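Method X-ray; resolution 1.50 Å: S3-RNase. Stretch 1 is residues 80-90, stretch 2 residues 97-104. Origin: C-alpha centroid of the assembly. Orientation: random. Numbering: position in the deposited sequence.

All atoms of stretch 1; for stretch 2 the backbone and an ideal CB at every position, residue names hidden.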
# COMPACT_ATOMS: atom_id res chain seq x y z
N PHE A 80 -8.24 1.93 -13.81
CA PHE A 80 -7.72 1.41 -12.52
C PHE A 80 -7.82 2.51 -11.42
O PHE A 80 -8.34 2.27 -10.33
CB PHE A 80 -6.26 0.98 -12.78
CG PHE A 80 -5.40 0.74 -11.56
CD1 PHE A 80 -5.44 -0.48 -10.87
CD2 PHE A 80 -4.45 1.71 -11.18
CE1 PHE A 80 -4.51 -0.70 -9.80
CE2 PHE A 80 -3.56 1.50 -10.17
CZ PHE A 80 -3.57 0.30 -9.46
N TRP A 81 -7.36 3.73 -11.72
CA TRP A 81 -7.51 4.77 -10.71
C TRP A 81 -9.00 5.12 -10.47
O TRP A 81 -9.41 5.40 -9.28
CB TRP A 81 -6.77 6.01 -11.14
CG TRP A 81 -5.29 5.85 -11.16
CD1 TRP A 81 -4.53 5.12 -10.27
CD2 TRP A 81 -4.40 6.35 -12.15
NE1 TRP A 81 -3.21 5.14 -10.67
CE2 TRP A 81 -3.10 5.88 -11.82
CE3 TRP A 81 -4.58 7.16 -13.29
CZ2 TRP A 81 -1.97 6.17 -12.59
CZ3 TRP A 81 -3.44 7.47 -14.08
CH2 TRP A 81 -2.14 6.96 -13.71
N ASP A 82 -9.82 5.14 -11.53
CA ASP A 82 -11.22 5.45 -11.35
C ASP A 82 -11.82 4.46 -10.31
O ASP A 82 -12.65 4.91 -9.46
CB ASP A 82 -11.96 5.25 -12.68
CG ASP A 82 -11.79 6.41 -13.63
OD1 ASP A 82 -11.20 7.44 -13.33
OD2 ASP A 82 -12.33 6.27 -14.73
N LYS A 83 -11.48 3.19 -10.40
CA LYS A 83 -12.05 2.18 -9.45
C LYS A 83 -11.54 2.39 -8.01
O LYS A 83 -12.26 2.08 -7.07
CB LYS A 83 -11.77 0.74 -9.88
CG LYS A 83 -12.38 0.37 -11.29
CD LYS A 83 -12.01 -1.11 -11.59
CE LYS A 83 -12.11 -1.43 -13.07
NZ LYS A 83 -10.75 -1.45 -13.77
N GLU A 84 -10.27 2.78 -7.88
CA GLU A 84 -9.76 3.03 -6.51
C GLU A 84 -10.53 4.16 -5.88
O GLU A 84 -10.85 4.10 -4.68
CB GLU A 84 -8.25 3.39 -6.56
CG GLU A 84 -7.39 2.18 -7.14
CD GLU A 84 -7.41 0.93 -6.28
OE1 GLU A 84 -7.72 0.95 -5.05
OE2 GLU A 84 -7.09 -0.12 -6.89
N TRP A 85 -10.80 5.20 -6.65
CA TRP A 85 -11.59 6.28 -6.11
C TRP A 85 -13.01 5.79 -5.81
O TRP A 85 -13.56 6.06 -4.76
CB TRP A 85 -11.62 7.45 -7.09
CG TRP A 85 -12.76 8.40 -6.82
CD1 TRP A 85 -13.85 8.60 -7.63
CD2 TRP A 85 -12.94 9.20 -5.67
NE1 TRP A 85 -14.72 9.49 -7.03
CE2 TRP A 85 -14.16 9.88 -5.83
CE3 TRP A 85 -12.18 9.43 -4.52
CZ2 TRP A 85 -14.66 10.76 -4.87
CZ3 TRP A 85 -12.64 10.29 -3.58
CH2 TRP A 85 -13.90 10.96 -3.75
N MET A 86 -13.66 5.17 -6.79
CA MET A 86 -15.04 4.77 -6.53
C MET A 86 -15.23 3.79 -5.40
O MET A 86 -16.22 3.90 -4.62
CB MET A 86 -15.69 4.25 -7.82
CG MET A 86 -15.99 5.35 -8.86
SD MET A 86 -16.90 6.71 -8.24
CE MET A 86 -18.55 5.92 -8.08
N LYS A 87 -14.35 2.80 -5.32
CA LYS A 87 -14.49 1.80 -4.26
C LYS A 87 -14.02 2.23 -2.90
O LYS A 87 -14.65 1.93 -1.89
CB LYS A 87 -13.75 0.53 -4.62
CG LYS A 87 -14.00 -0.58 -3.64
CD LYS A 87 -13.38 -1.92 -4.11
CE LYS A 87 -13.49 -2.90 -2.97
NZ LYS A 87 -12.63 -4.13 -3.06
N HIS A 88 -12.90 2.94 -2.87
CA HIS A 88 -12.32 3.34 -1.55
C HIS A 88 -12.30 4.84 -1.22
O HIS A 88 -12.79 5.22 -0.15
CB HIS A 88 -10.90 2.78 -1.52
CG HIS A 88 -10.86 1.29 -1.60
ND1 HIS A 88 -11.30 0.51 -0.57
CD2 HIS A 88 -10.41 0.44 -2.57
CE1 HIS A 88 -11.12 -0.76 -0.88
NE2 HIS A 88 -10.57 -0.83 -2.08
N GLY A 89 -11.75 5.67 -2.11
CA GLY A 89 -11.63 7.12 -1.85
C GLY A 89 -12.97 7.73 -1.48
O GLY A 89 -13.05 8.62 -0.62
N SER A 90 -14.01 7.29 -2.16
CA SER A 90 -15.39 7.83 -1.95
C SER A 90 -15.88 7.66 -0.52
O SER A 90 -16.85 8.32 -0.09
CB SER A 90 -16.38 7.12 -2.90
OG SER A 90 -16.45 5.75 -2.50
N UNK A 97 -11.85 14.94 0.30
CA UNK A 97 -12.95 15.75 -0.23
C UNK A 97 -13.53 15.34 -1.57
O UNK A 97 -14.71 15.49 -1.81
CB UNK A 97 -12.47 17.20 -0.35
N UNK A 98 -12.67 14.88 -2.46
CA UNK A 98 -13.11 14.62 -3.83
C UNK A 98 -12.02 13.77 -4.46
O UNK A 98 -10.97 13.52 -3.85
CB UNK A 98 -13.36 15.91 -4.62
N UNK A 99 -12.27 13.34 -5.69
CA UNK A 99 -11.31 12.45 -6.36
C UNK A 99 -9.91 13.00 -6.49
O UNK A 99 -8.92 12.29 -6.30
CB UNK A 99 -11.82 12.11 -7.76
N UNK A 100 -9.79 14.25 -6.91
CA UNK A 100 -8.45 14.82 -7.04
C UNK A 100 -7.76 14.91 -5.64
O UNK A 100 -6.55 14.57 -5.50
CB UNK A 100 -8.53 16.20 -7.69
N UNK A 101 -8.51 15.32 -4.61
CA UNK A 101 -7.96 15.42 -3.28
C UNK A 101 -7.53 14.06 -2.76
O UNK A 101 -6.53 13.96 -2.06
CB UNK A 101 -8.98 16.05 -2.33
N UNK A 102 -8.27 13.03 -3.13
CA UNK A 102 -7.87 11.67 -2.72
C UNK A 102 -6.48 11.31 -3.25
O UNK A 102 -5.60 10.85 -2.48
CB UNK A 102 -8.89 10.64 -3.21
N UNK A 103 -6.24 11.51 -4.52
CA UNK A 103 -4.96 11.18 -5.09
C UNK A 103 -3.88 12.15 -4.62
O UNK A 103 -2.75 11.73 -4.42
CB UNK A 103 -5.05 11.18 -6.62
N UNK A 104 -4.23 13.43 -4.48
CA UNK A 104 -3.21 14.37 -3.95
C UNK A 104 -2.85 13.99 -2.53
O UNK A 104 -1.70 14.15 -2.12
CB UNK A 104 -3.71 15.82 -3.99

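The helix of stretch 1 crosses the helix that starts at position 99 at 98°, with the axes 10.4 Å apart at their closest.

Position 97 precedes the helix. Its CB points away, and stretch 1 has nothing within 5.5 Å of it. Many residues would suit, polar ones especially. It is Asp97, whose OD2 accepts from the side chain of position 98.

Position 98 has phi/psi of -165/175 and sits right before the helix. The first turn leaves amides free, so Ser, Thr, Asp or Asn would suit as a cap. Its CB points away from stretch 1. It is Asn98, and its OD1 accepts from the backbone N of residue 101 at 2.9 Å, capping the helix. Asn98 ND2 donates to Asp97 OD2 at 2.9 Å.

At position 99 the backbone lies over the indole of Trp85. CA is 3.6 Å from the centroid of the six-membered ring and 9° off its normal, a CH-pi contact. CB points sideways, so a longer chain can run along the ring toward Asp82. Lys or Arg could meet that charge; Gln or an apolar chain would also fit. The residue is Glu99, extended with chi1 and chi2 both t. Its OE2 is 3.9 Å from Asp82 OD1, two like charges. Water 1 links them, its O 2.6 Å from Glu99 OE2 and 2.7 Å from Asp82 OD1.

Positions 100 and 101 do not touch stretch 1. The first points away and the second sideways, so polar residues fit both. They are Asn100 and His101.

Position 102 points toward stretch 1. Its ideal CB is 3.7 Å from Trp85 CE3 and 4.7 Å from Gly89 CA. With no side chain at Gly89, a flat ring can lie against the helix; Phe, Tyr, Leu or Met would suit. It is Tyr102. Gly89 CA sits 3.4 Å from its ring centroid, over the face, where a CB on Gly89 would clash with Tyr102 CD2. Farther out, water 3 donates to Tyr102 OH at 2.7 Å and to Glu84 OE1 at 2.8 Å.

Position 103 also points toward stretch 1, but nothing there lies within 5.5 Å of its ideal CB. A large apolar residue is needed to bridge the gap: Phe, Met or perhaps Leu. It is Phe103. Its CZ reaches Trp81 CB at 3.7 Å, and its CE2 is 4.2 Å from Trp85 CB. Trp81 O meets the ring edge, 3.3 Å from Phe103 CZ.

Position 104 is out of reach; a polar residue fits. It is Glu104.

Stretch 2, residues 97-104: DNENHYFE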
# COMPACT_ATOMS: atom_id res chain seq x y z
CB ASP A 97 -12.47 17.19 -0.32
CG ASP A 97 -13.59 18.16 -0.67
OD1 ASP A 97 -14.38 18.54 0.24
OD2 ASP A 97 -13.63 18.56 -1.84
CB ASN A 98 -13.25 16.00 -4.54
CG ASN A 98 -11.92 16.75 -4.68
OD1 ASN A 98 -11.05 16.41 -5.48
ND2 ASN A 98 -11.76 17.82 -3.90
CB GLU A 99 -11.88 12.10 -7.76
CG GLU A 99 -10.97 11.21 -8.60
CD GLU A 99 -11.59 10.79 -9.92
OE1 GLU A 99 -12.83 10.86 -10.10
OE2 GLU A 99 -10.80 10.34 -10.78
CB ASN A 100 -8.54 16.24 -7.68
CG ASN A 100 -8.77 16.15 -9.16
OD1 ASN A 100 -8.04 15.44 -9.87
ND2 ASN A 100 -9.78 16.88 -9.65
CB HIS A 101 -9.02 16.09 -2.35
CG HIS A 101 -8.56 16.27 -0.93
ND1 HIS A 101 -7.40 16.94 -0.58
CD2 HIS A 101 -9.16 15.91 0.21
CE1 HIS A 101 -7.32 16.99 0.75
NE2 HIS A 101 -8.38 16.38 1.24
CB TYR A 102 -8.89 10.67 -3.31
CG TYR A 102 -8.63 9.23 -3.04
CD1 TYR A 102 -8.46 8.76 -1.71
CD2 TYR A 102 -8.59 8.28 -4.10
CE1 TYR A 102 -8.27 7.38 -1.42
CE2 TYR A 102 -8.41 6.94 -3.84
CZ TYR A 102 -8.25 6.46 -2.50
OH TYR A 102 -8.08 5.13 -2.23
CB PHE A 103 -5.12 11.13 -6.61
CG PHE A 103 -5.91 9.95 -7.08
CD1 PHE A 103 -5.50 8.63 -6.83
CD2 PHE A 103 -7.13 10.14 -7.78
CE1 PHE A 103 -6.30 7.57 -7.25
CE2 PHE A 103 -7.91 9.07 -8.20
CZ PHE A 103 -7.50 7.78 -7.92
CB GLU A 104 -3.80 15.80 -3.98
CG GLU A 104 -3.92 16.36 -5.38
CD GLU A 104 -4.92 17.51 -5.49
OE1 GLU A 104 -5.50 17.93 -4.45
OE2 GLU A 104 -5.12 17.96 -6.66
O HOH W 1 -11.70 10.13 -13.24
O HOH W 2 -13.37 8.19 -11.03
O HOH W 3 -7.36 2.56 -2.81
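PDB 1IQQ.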